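PDB 6TZ0: RNA-dependent RNA Polymerase from Bombyx mori cytoplasmic polyhedrosis virus, which catalyses RNA-templated RNA synthesis, transcribing the viral double-stranded genome into plus strands and copying these into minus strands during replication. Local coordinates for residues G868-R873 and S1182-L1187; H1020-E1025 and V1137-V1142. All blocks are in the same frame, centred on the assembly; numbering follows the deposited sequence.

Interaction 1 of 2, residues G868-R873 and S1182-L1187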
ATOM      1  N   GLY A 868       8.551 -13.295 -28.247  1.00 48.76           N
ATOM      2  CA  GLY A 868       9.851 -12.700 -28.452  1.00 48.76           C
ATOM      3  C   GLY A 868      10.335 -12.904 -29.868  1.00 48.76           C
ATOM      4  O   GLY A 868       9.549 -12.815 -30.815  1.00 48.76           O
ATOM      5  N   ALA A 869      11.622 -13.205 -30.029  1.00 47.00           N
ATOM      6  CA  ALA A 869      12.199 -13.391 -31.352  1.00 47.00           C
ATOM      7  C   ALA A 869      11.810 -14.714 -31.994  1.00 47.00           C
ATOM      8  O   ALA A 869      12.102 -14.913 -33.177  1.00 47.00           O
ATOM      9  CB  ALA A 869      13.722 -13.284 -31.279  1.00 47.00           C
ATOM     10  N   TYR A 870      11.160 -15.615 -31.256  1.00 45.80           N
ATOM     11  CA  TYR A 870      10.744 -16.892 -31.819  1.00 45.80           C
ATOM     12  C   TYR A 870       9.553 -16.744 -32.764  1.00 45.80           C
ATOM     13  O   TYR A 870       9.290 -17.651 -33.560  1.00 45.80           O
ATOM     14  CB  TYR A 870      10.440 -17.872 -30.680  1.00 45.80           C
ATOM     15  CG  TYR A 870      10.093 -19.275 -31.119  1.00 45.80           C
ATOM     16  CD1 TYR A 870      11.045 -20.087 -31.720  1.00 45.80           C
ATOM     17  CD2 TYR A 870       8.823 -19.796 -30.909  1.00 45.80           C
ATOM     18  CE1 TYR A 870      10.737 -21.366 -32.122  1.00 45.80           C
ATOM     19  CE2 TYR A 870       8.506 -21.081 -31.300  1.00 45.80           C
ATOM     20  CZ  TYR A 870       9.470 -21.860 -31.907  1.00 45.80           C
ATOM     21  OH  TYR A 870       9.162 -23.141 -32.300  1.00 45.80           O
ATOM     22  N   LYS A 871       8.862 -15.603 -32.736  1.00 47.78           N
ATOM     23  CA  LYS A 871       7.764 -15.367 -33.666  1.00 47.78           C
ATOM     24  C   LYS A 871       8.246 -15.086 -35.087  1.00 47.78           C
ATOM     25  O   LYS A 871       7.440 -15.112 -36.022  1.00 47.78           O
ATOM     26  CB  LYS A 871       6.903 -14.210 -33.166  1.00 47.78           C
ATOM     27  CG  LYS A 871       6.204 -14.487 -31.857  1.00 47.78           C
ATOM     28  CD  LYS A 871       5.193 -15.600 -32.014  1.00 47.78           C
ATOM     29  CE  LYS A 871       4.017 -15.139 -32.840  1.00 47.78           C
ATOM     30  NZ  LYS A 871       2.979 -16.195 -32.948  1.00 47.78           N
ATOM     31  N   ARG A 872       9.543 -14.825 -35.274  1.00 52.17           N
ATOM     32  CA  ARG A 872      10.082 -14.579 -36.607  1.00 52.17           C
ATOM     33  C   ARG A 872      10.169 -15.861 -37.430  1.00 52.17           C
ATOM     34  O   ARG A 872      10.210 -15.801 -38.663  1.00 52.17           O
ATOM     35  CB  ARG A 872      11.447 -13.893 -36.478  1.00 52.17           C
ATOM     36  CG  ARG A 872      12.045 -13.392 -37.776  1.00 52.17           C
ATOM     37  CD  ARG A 872      13.290 -12.573 -37.591  1.00 52.17           C
ATOM     38  NE  ARG A 872      13.889 -12.279 -38.890  1.00 52.17           N
ATOM     39  CZ  ARG A 872      13.543 -11.256 -39.663  1.00 52.17           C
ATOM     40  NH1 ARG A 872      14.144 -11.079 -40.828  1.00 52.17           N
ATOM     41  NH2 ARG A 872      12.608 -10.404 -39.270  1.00 52.17           N
ATOM     42  N   ARG A 873      10.126 -17.023 -36.777  1.00 49.74           N
ATOM     43  CA  ARG A 873      10.182 -18.297 -37.479  1.00 49.74           C
ATOM     44  C   ARG A 873       8.919 -18.569 -38.295  1.00 49.74           C
ATOM     45  O   ARG A 873       8.945 -19.419 -39.191  1.00 49.74           O
ATOM     46  CB  ARG A 873      10.429 -19.407 -36.455  1.00 49.74           C
ATOM     47  CG  ARG A 873      10.810 -20.764 -37.010  1.00 49.74           C
ATOM     48  CD  ARG A 873      11.093 -21.739 -35.895  1.00 49.74           C
ATOM     49  NE  ARG A 873      11.401 -23.062 -36.416  1.00 49.74           N
ATOM     50  CZ  ARG A 873      10.494 -24.011 -36.615  1.00 49.74           C
ATOM     51  NH1 ARG A 873       9.222 -23.787 -36.329  1.00 49.74           N
ATOM     52  NH2 ARG A 873      10.859 -25.186 -37.094  1.00 49.74           N
ATOM     53  N   SER A1182      13.727 -28.473 -29.837  1.00 42.41           N
ATOM     54  CA  SER A1182      12.746 -29.525 -29.599  1.00 42.41           C
ATOM     55  C   SER A1182      11.698 -29.107 -28.572  1.00 42.41           C
ATOM     56  O   SER A1182      10.507 -29.375 -28.757  1.00 42.41           O
ATOM     57  CB  SER A1182      13.471 -30.789 -29.157  1.00 42.41           C
ATOM     58  OG  SER A1182      14.135 -30.569 -27.932  1.00 42.41           O
ATOM     59  N   TYR A1183      12.113 -28.401 -27.518  1.00 39.99           N
ATOM     60  CA  TYR A1183      11.201 -28.015 -26.442  1.00 39.99           C
ATOM     61  C   TYR A1183      10.164 -27.009 -26.917  1.00 39.99           C
ATOM     62  O   TYR A1183       8.961 -27.172 -26.663  1.00 39.99           O
ATOM     63  CB  TYR A1183      12.017 -27.447 -25.283  1.00 39.99           C
ATOM     64  CG  TYR A1183      11.222 -26.927 -24.115  1.00 39.99           C
ATOM     65  CD1 TYR A1183      10.569 -27.795 -23.258  1.00 39.99           C
ATOM     66  CD2 TYR A1183      11.176 -25.572 -23.838  1.00 39.99           C
ATOM     67  CE1 TYR A1183       9.863 -27.327 -22.183  1.00 39.99           C
ATOM     68  CE2 TYR A1183      10.473 -25.093 -22.767  1.00 39.99           C
ATOM     69  CZ  TYR A1183       9.820 -25.976 -21.943  1.00 39.99           C
ATOM     70  OH  TYR A1183       9.116 -25.503 -20.866  1.00 39.99           O
ATOM     71  N   LEU A1184      10.613 -25.968 -27.618  1.00 40.11           N
ATOM     72  CA  LEU A1184       9.694 -24.962 -28.129  1.00 40.11           C
ATOM     73  C   LEU A1184       8.797 -25.513 -29.228  1.00 40.11           C
ATOM     74  O   LEU A1184       7.634 -25.107 -29.322  1.00 40.11           O
ATOM     75  CB  LEU A1184      10.478 -23.749 -28.624  1.00 40.11           C
ATOM     76  CG  LEU A1184      10.792 -22.604 -27.660  1.00 40.11           C
ATOM     77  CD1 LEU A1184      11.674 -23.008 -26.515  1.00 40.11           C
ATOM     78  CD2 LEU A1184      11.493 -21.548 -28.447  1.00 40.11           C
ATOM     79  N   HIS A1185       9.294 -26.452 -30.044  1.00 41.18           N
ATOM     80  CA  HIS A1185       8.417 -27.059 -31.041  1.00 41.18           C
ATOM     81  C   HIS A1185       7.359 -27.947 -30.403  1.00 41.18           C
ATOM     82  O   HIS A1185       6.221 -27.996 -30.880  1.00 41.18           O
ATOM     83  CB  HIS A1185       9.223 -27.862 -32.052  1.00 41.18           C
ATOM     84  CG  HIS A1185       8.383 -28.496 -33.116  1.00 41.18           C
ATOM     85  ND1 HIS A1185       7.862 -29.765 -32.992  1.00 41.18           N
ATOM     86  CD2 HIS A1185       7.953 -28.030 -34.311  1.00 41.18           C
ATOM     87  CE1 HIS A1185       7.162 -30.060 -34.072  1.00 41.18           C
ATOM     88  NE2 HIS A1185       7.199 -29.023 -34.887  1.00 41.18           N
ATOM     89  N   ILE A1186       7.711 -28.664 -29.339  1.00 41.18           N
ATOM     90  CA  ILE A1186       6.737 -29.549 -28.718  1.00 41.18           C
ATOM     91  C   ILE A1186       5.680 -28.749 -27.963  1.00 41.18           C
ATOM     92  O   ILE A1186       4.490 -29.066 -28.041  1.00 41.18           O
ATOM     93  CB  ILE A1186       7.451 -30.589 -27.839  1.00 41.18           C
ATOM     94  CG1 ILE A1186       8.182 -31.578 -28.742  1.00 41.18           C
ATOM     95  CG2 ILE A1186       6.478 -31.357 -26.981  1.00 41.18           C
ATOM     96  CD1 ILE A1186       9.197 -32.413 -28.034  1.00 41.18           C
ATOM     97  N   LEU A1187       6.077 -27.670 -27.277  1.00 40.73           N
ATOM     98  CA  LEU A1187       5.071 -26.808 -26.651  1.00 40.73           C
ATOM     99  C   LEU A1187       4.234 -26.047 -27.671  1.00 40.73           C
ATOM    100  O   LEU A1187       3.071 -25.734 -27.401  1.00 40.73           O
ATOM    101  CB  LEU A1187       5.713 -25.799 -25.708  1.00 40.73           C
ATOM    102  CG  LEU A1187       6.268 -26.206 -24.354  1.00 40.73           C
ATOM    103  CD1 LEU A1187       6.905 -24.989 -23.743  1.00 40.73           C
ATOM    104  CD2 LEU A1187       5.166 -26.728 -23.463  1.00 40.73           C
TER

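Interaction 2 of 2, residues H1020-E1025 and V1137-V1142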
ATOM      1  N   HIS A1020      16.597 -20.400 -37.459  1.00 52.42           N
ATOM      2  CA  HIS A1020      15.199 -20.792 -37.532  1.00 52.42           C
ATOM      3  C   HIS A1020      14.966 -21.977 -38.454  1.00 52.42           C
ATOM      4  O   HIS A1020      13.877 -22.553 -38.424  1.00 52.42           O
ATOM      5  CB  HIS A1020      14.318 -19.632 -38.004  1.00 52.42           C
ATOM      6  CG  HIS A1020      14.327 -18.448 -37.090  1.00 52.42           C
ATOM      7  ND1 HIS A1020      15.116 -17.344 -37.319  1.00 52.42           N
ATOM      8  CD2 HIS A1020      13.673 -18.207 -35.931  1.00 52.42           C
ATOM      9  CE1 HIS A1020      14.931 -16.463 -36.354  1.00 52.42           C
ATOM     10  NE2 HIS A1020      14.062 -16.963 -35.496  1.00 52.42           N
ATOM     11  N   LEU A1021      15.958 -22.372 -39.248  1.00 52.61           N
ATOM     12  CA  LEU A1021      15.747 -23.361 -40.303  1.00 52.61           C
ATOM     13  C   LEU A1021      15.957 -24.771 -39.750  1.00 52.61           C
ATOM     14  O   LEU A1021      16.998 -25.403 -39.922  1.00 52.61           O
ATOM     15  CB  LEU A1021      16.665 -23.075 -41.482  1.00 52.61           C
ATOM     16  CG  LEU A1021      16.489 -21.677 -42.068  1.00 52.61           C
ATOM     17  CD1 LEU A1021      17.397 -21.449 -43.254  1.00 52.61           C
ATOM     18  CD2 LEU A1021      15.062 -21.454 -42.448  1.00 52.61           C
ATOM     19  N   TYR A1022      14.924 -25.260 -39.071  1.00 48.81           N
ATOM     20  CA  TYR A1022      14.926 -26.602 -38.514  1.00 48.81           C
ATOM     21  C   TYR A1022      13.512 -27.154 -38.540  1.00 48.81           C
ATOM     22  O   TYR A1022      12.541 -26.419 -38.358  1.00 48.81           O
ATOM     23  CB  TYR A1022      15.500 -26.619 -37.089  1.00 48.81           C
ATOM     24  CG  TYR A1022      14.752 -25.812 -36.055  1.00 48.81           C
ATOM     25  CD1 TYR A1022      15.045 -24.479 -35.844  1.00 48.81           C
ATOM     26  CD2 TYR A1022      13.787 -26.400 -35.256  1.00 48.81           C
ATOM     27  CE1 TYR A1022      14.374 -23.744 -34.895  1.00 48.81           C
ATOM     28  CE2 TYR A1022      13.110 -25.676 -34.311  1.00 48.81           C
ATOM     29  CZ  TYR A1022      13.411 -24.354 -34.130  1.00 48.81           C
ATOM     30  OH  TYR A1022      12.731 -23.643 -33.176  1.00 48.81           O
ATOM     31  N   GLU A1023      13.399 -28.461 -38.765  1.00 47.94           N
ATOM     32  CA  GLU A1023      12.104 -29.119 -38.821  1.00 47.94           C
ATOM     33  C   GLU A1023      12.142 -30.460 -38.108  1.00 47.94           C
ATOM     34  O   GLU A1023      13.193 -30.946 -37.690  1.00 47.94           O
ATOM     35  CB  GLU A1023      11.612 -29.294 -40.260  1.00 47.94           C
ATOM     36  CG  GLU A1023      10.891 -28.075 -40.770  1.00 47.94           C
ATOM     37  CD  GLU A1023       9.570 -27.876 -40.045  1.00 47.94           C
ATOM     38  OE1 GLU A1023       8.916 -28.889 -39.715  1.00 47.94           O
ATOM     39  OE2 GLU A1023       9.194 -26.718 -39.776  1.00 47.94           O
ATOM     40  N   PHE A1024      10.958 -31.052 -37.982  1.00 45.31           N
ATOM     41  CA  PHE A1024      10.734 -32.235 -37.165  1.00 45.31           C
ATOM     42  C   PHE A1024       9.847 -33.193 -37.934  1.00 45.31           C
ATOM     43  O   PHE A1024       8.717 -32.846 -38.286  1.00 45.31           O
ATOM     44  CB  PHE A1024      10.084 -31.862 -35.830  1.00 45.31           C
ATOM     45  CG  PHE A1024      10.992 -31.125 -34.907  1.00 45.31           C
ATOM     46  CD1 PHE A1024      11.848 -31.810 -34.066  1.00 45.31           C
ATOM     47  CD2 PHE A1024      11.024 -29.743 -34.909  1.00 45.31           C
ATOM     48  CE1 PHE A1024      12.694 -31.128 -33.222  1.00 45.31           C
ATOM     49  CE2 PHE A1024      11.872 -29.060 -34.073  1.00 45.31           C
ATOM     50  CZ  PHE A1024      12.707 -29.750 -33.230  1.00 45.31           C
ATOM     51  N   GLU A1025      10.351 -34.392 -38.183  1.00 49.81           N
ATOM     52  CA  GLU A1025       9.606 -35.414 -38.893  1.00 49.81           C
ATOM     53  C   GLU A1025       9.022 -36.402 -37.898  1.00 49.81           C
ATOM     54  O   GLU A1025       9.595 -36.650 -36.836  1.00 49.81           O
ATOM     55  CB  GLU A1025      10.498 -36.135 -39.902  1.00 49.81           C
ATOM     56  CG  GLU A1025      10.989 -35.233 -41.006  1.00 49.81           C
ATOM     57  CD  GLU A1025      11.856 -35.960 -42.004  1.00 49.81           C
ATOM     58  OE1 GLU A1025      12.160 -37.148 -41.773  1.00 49.81           O
ATOM     59  OE2 GLU A1025      12.238 -35.345 -43.021  1.00 49.81           O
ATOM     60  N   VAL A1137      26.027 -17.674 -31.254  1.00 68.24           N
ATOM     61  CA  VAL A1137      24.647 -18.116 -31.419  1.00 68.24           C
ATOM     62  C   VAL A1137      23.832 -17.668 -30.213  1.00 68.24           C
ATOM     63  O   VAL A1137      24.341 -17.582 -29.088  1.00 68.24           O
ATOM     64  CB  VAL A1137      24.564 -19.639 -31.644  1.00 68.24           C
ATOM     65  CG1 VAL A1137      25.333 -20.038 -32.893  1.00 68.24           C
ATOM     66  CG2 VAL A1137      25.063 -20.410 -30.457  1.00 68.24           C
ATOM     67  N   GLU A1138      22.568 -17.338 -30.460  1.00 64.58           N
ATOM     68  CA  GLU A1138      21.655 -16.832 -29.444  1.00 64.58           C
ATOM     69  C   GLU A1138      20.243 -16.967 -29.989  1.00 64.58           C
ATOM     70  O   GLU A1138      20.037 -16.915 -31.204  1.00 64.58           O
ATOM     71  CB  GLU A1138      21.977 -15.378 -29.070  1.00 64.58           C
ATOM     72  CG  GLU A1138      21.850 -14.389 -30.215  1.00 64.58           C
ATOM     73  CD  GLU A1138      22.304 -12.995 -29.836  1.00 64.58           C
ATOM     74  OE1 GLU A1138      22.761 -12.807 -28.687  1.00 64.58           O
ATOM     75  OE2 GLU A1138      22.199 -12.087 -30.688  1.00 64.58           O
ATOM     76  N   TYR A1139      19.275 -17.171 -29.098  1.00 53.73           N
ATOM     77  CA  TYR A1139      18.001 -17.529 -29.711  1.00 53.73           C
ATOM     78  C   TYR A1139      16.811 -16.704 -29.228  1.00 53.73           C
ATOM     79  O   TYR A1139      15.922 -16.419 -30.037  1.00 53.73           O
ATOM     80  CB  TYR A1139      17.750 -19.018 -29.505  1.00 53.73           C
ATOM     81  CG  TYR A1139      16.750 -19.542 -30.486  1.00 53.73           C
ATOM     82  CD1 TYR A1139      17.073 -19.613 -31.828  1.00 53.73           C
ATOM     83  CD2 TYR A1139      15.495 -19.972 -30.083  1.00 53.73           C
ATOM     84  CE1 TYR A1139      16.180 -20.074 -32.743  1.00 53.73           C
ATOM     85  CE2 TYR A1139      14.594 -20.449 -30.999  1.00 53.73           C
ATOM     86  CZ  TYR A1139      14.942 -20.494 -32.329  1.00 53.73           C
ATOM     87  OH  TYR A1139      14.056 -20.965 -33.252  1.00 53.73           O
ATOM     88  N   HIS A1140      16.771 -16.327 -27.944  1.00 57.02           N
ATOM     89  CA  HIS A1140      15.881 -15.293 -27.393  1.00 57.02           C
ATOM     90  C   HIS A1140      14.393 -15.633 -27.548  1.00 57.02           C
ATOM     91  O   HIS A1140      13.669 -15.041 -28.347  1.00 57.02           O
ATOM     92  CB  HIS A1140      16.171 -13.919 -28.013  1.00 57.02           C
ATOM     93  CG  HIS A1140      17.494 -13.342 -27.626  1.00 57.02           C
ATOM     94  ND1 HIS A1140      18.650 -13.595 -28.329  1.00 57.02           N
ATOM     95  CD2 HIS A1140      17.842 -12.509 -26.618  1.00 57.02           C
ATOM     96  CE1 HIS A1140      19.655 -12.949 -27.767  1.00 57.02           C
ATOM     97  NE2 HIS A1140      19.192 -12.283 -26.726  1.00 57.02           N
ATOM     98  N   TYR A1141      13.954 -16.622 -26.782  1.00 51.11           N
ATOM     99  CA  TYR A1141      12.527 -16.860 -26.612  1.00 51.11           C
ATOM    100  C   TYR A1141      12.050 -16.323 -25.266  1.00 51.11           C
ATOM    101  O   TYR A1141      12.844 -16.060 -24.362  1.00 51.11           O
ATOM    102  CB  TYR A1141      12.196 -18.348 -26.743  1.00 51.11           C
ATOM    103  CG  TYR A1141      12.825 -19.257 -25.706  1.00 51.11           C
ATOM    104  CD1 TYR A1141      14.085 -19.801 -25.903  1.00 51.11           C
ATOM    105  CD2 TYR A1141      12.140 -19.606 -24.553  1.00 51.11           C
ATOM    106  CE1 TYR A1141      14.646 -20.639 -24.970  1.00 51.11           C
ATOM    107  CE2 TYR A1141      12.695 -20.443 -23.620  1.00 51.11           C
ATOM    108  CZ  TYR A1141      13.950 -20.953 -23.832  1.00 51.11           C
ATOM    109  OH  TYR A1141      14.516 -21.790 -22.908  1.00 51.11           O
ATOM    110  N   VAL A1142      10.731 -16.152 -25.145  1.00 46.57           N
ATOM    111  CA  VAL A1142      10.094 -15.641 -23.931  1.00 46.57           C
ATOM    112  C   VAL A1142       8.885 -16.511 -23.611  1.00 46.57           C
ATOM    113  O   VAL A1142       7.982 -16.649 -24.444  1.00 46.57           O
ATOM    114  CB  VAL A1142       9.660 -14.168 -24.069  1.00 46.57           C
ATOM    115  CG1 VAL A1142       8.871 -13.735 -22.858  1.00 46.57           C
ATOM    116  CG2 VAL A1142      10.849 -13.242 -24.241  1.00 46.57           C
TER

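Interaction 1 of 2, residues G868-R873 and S1182-L1187
Tyr870 meets Leu1184 because its chi1 of -176° sets the ring opposite the backbone nitrogen and carries it out of the short 3-10 turn 869-871 toward helix 1174-1188, while the chi1 of -90° in Leu1184 helps bring the CD2 methyl over that ring. The phenol reaches past Leu1184 to the helix backbone as the leucine methyl reaches over the ring. Leu1184 CD2 lies 3.6 Å from the centroid of the Tyr870 ring and only 12° off its normal, a CH-pi contact over the centre of one face. The methylene follows further out, with Leu1184 CB 3.9 Å from Tyr870 CZ. Beyond it the phenol oxygen arrives at the helix backbone without bonding to it, since Tyr870 OH stays 4.0 Å from His1185 N and 3.9 Å from Leu1184 O. His1185 stacks its ring on Phe1024 and Tyr870 also touches Tyr1139, so strand 1022-1027 and the loop before strand 1141-1142 border the same contact. No hydrogen bond crosses between 868-873 and 1182-1187. The turn is therefore joined to the helix, within the C-terminal region of the polymerase, by dispersion and the weak CH-pi attraction of one buried methyl for one aromatic face.

Interaction 2 of 2, residues H1020-E1025 and V1137-V1142
Tyr1022 and Tyr1139 reach for each other from facing sides and meet at their phenol oxygens, Tyr1022 OH lying 3.0 Å from Tyr1139 OH in a hydrogen bond. The close part of the contact is concentrated here. Tyr1139 OH sits at the edge of the Tyr1022 ring, in its plane, and Tyr1022 CE1 adds an apolar contact at 4.2 Å from Tyr1139 CZ. The reverse relation differs, because Tyr1022 OH comes to the Tyr1139 ring obliquely. With chi1 at 62°, Tyr1022 CG stands between its backbone N and carbonyl carbon, which directs the phenol away from strand 1022-1027 and toward segment 1137-1142.

The His1020 side is looser. Its ring centroid is 5.8 Å from that of Tyr1139 in an oblique pair, the planes are inclined at 44°, and the nearest atoms, His1020 CD2 and Tyr1139 OH, are 3.9 Å apart. His1020 ND1 bonds instead to the carbonyl of Asp1017, which helps fix the rotation of the imidazole. Even on this looser side the contact is closed to solvent, for all three touching residues are buried.

Phe1181 of helix 1174-1188 serves both tyrosines, stacking on Tyr1022 and standing edge-to-face with Tyr1139. The two segments meet through side chains alone: no backbone bond crosses, and their nearest CA atoms, those of His1020 and Tyr1139, are 8.9 Å apart. Chemically, one hydroxyl-hydroxyl bond gives each buried phenol oxygen a polar partner among mostly aromatic neighbours, with Arg873 as the cation on the Tyr1022 ring.

How the interactions relate
Both interactions are buried, neither being a surface contact; their centres are about 6 Å apart in the C-terminal region, away from the nucleotide- and metal-binding sites. The segments of interaction 2 both fall, in sequence, between those of interaction 1. They are also joined directly: Ala869 N probably bonds to the His1140 carbonyl, His1185 packs against Phe1024, and the Tyr870 ring packs against the Tyr1022 hydroxyl. Helix 1174-1188 is common to both, as a partner in interaction 1 and as the neighbour of both tyrosines in interaction 2. Their chemistry differs: 868-873 and 1182-1187 meet through apolar and CH-pi contact, whereas 1020-1025 and 1137-1142 are linked by one phenol-phenol hydrogen bond.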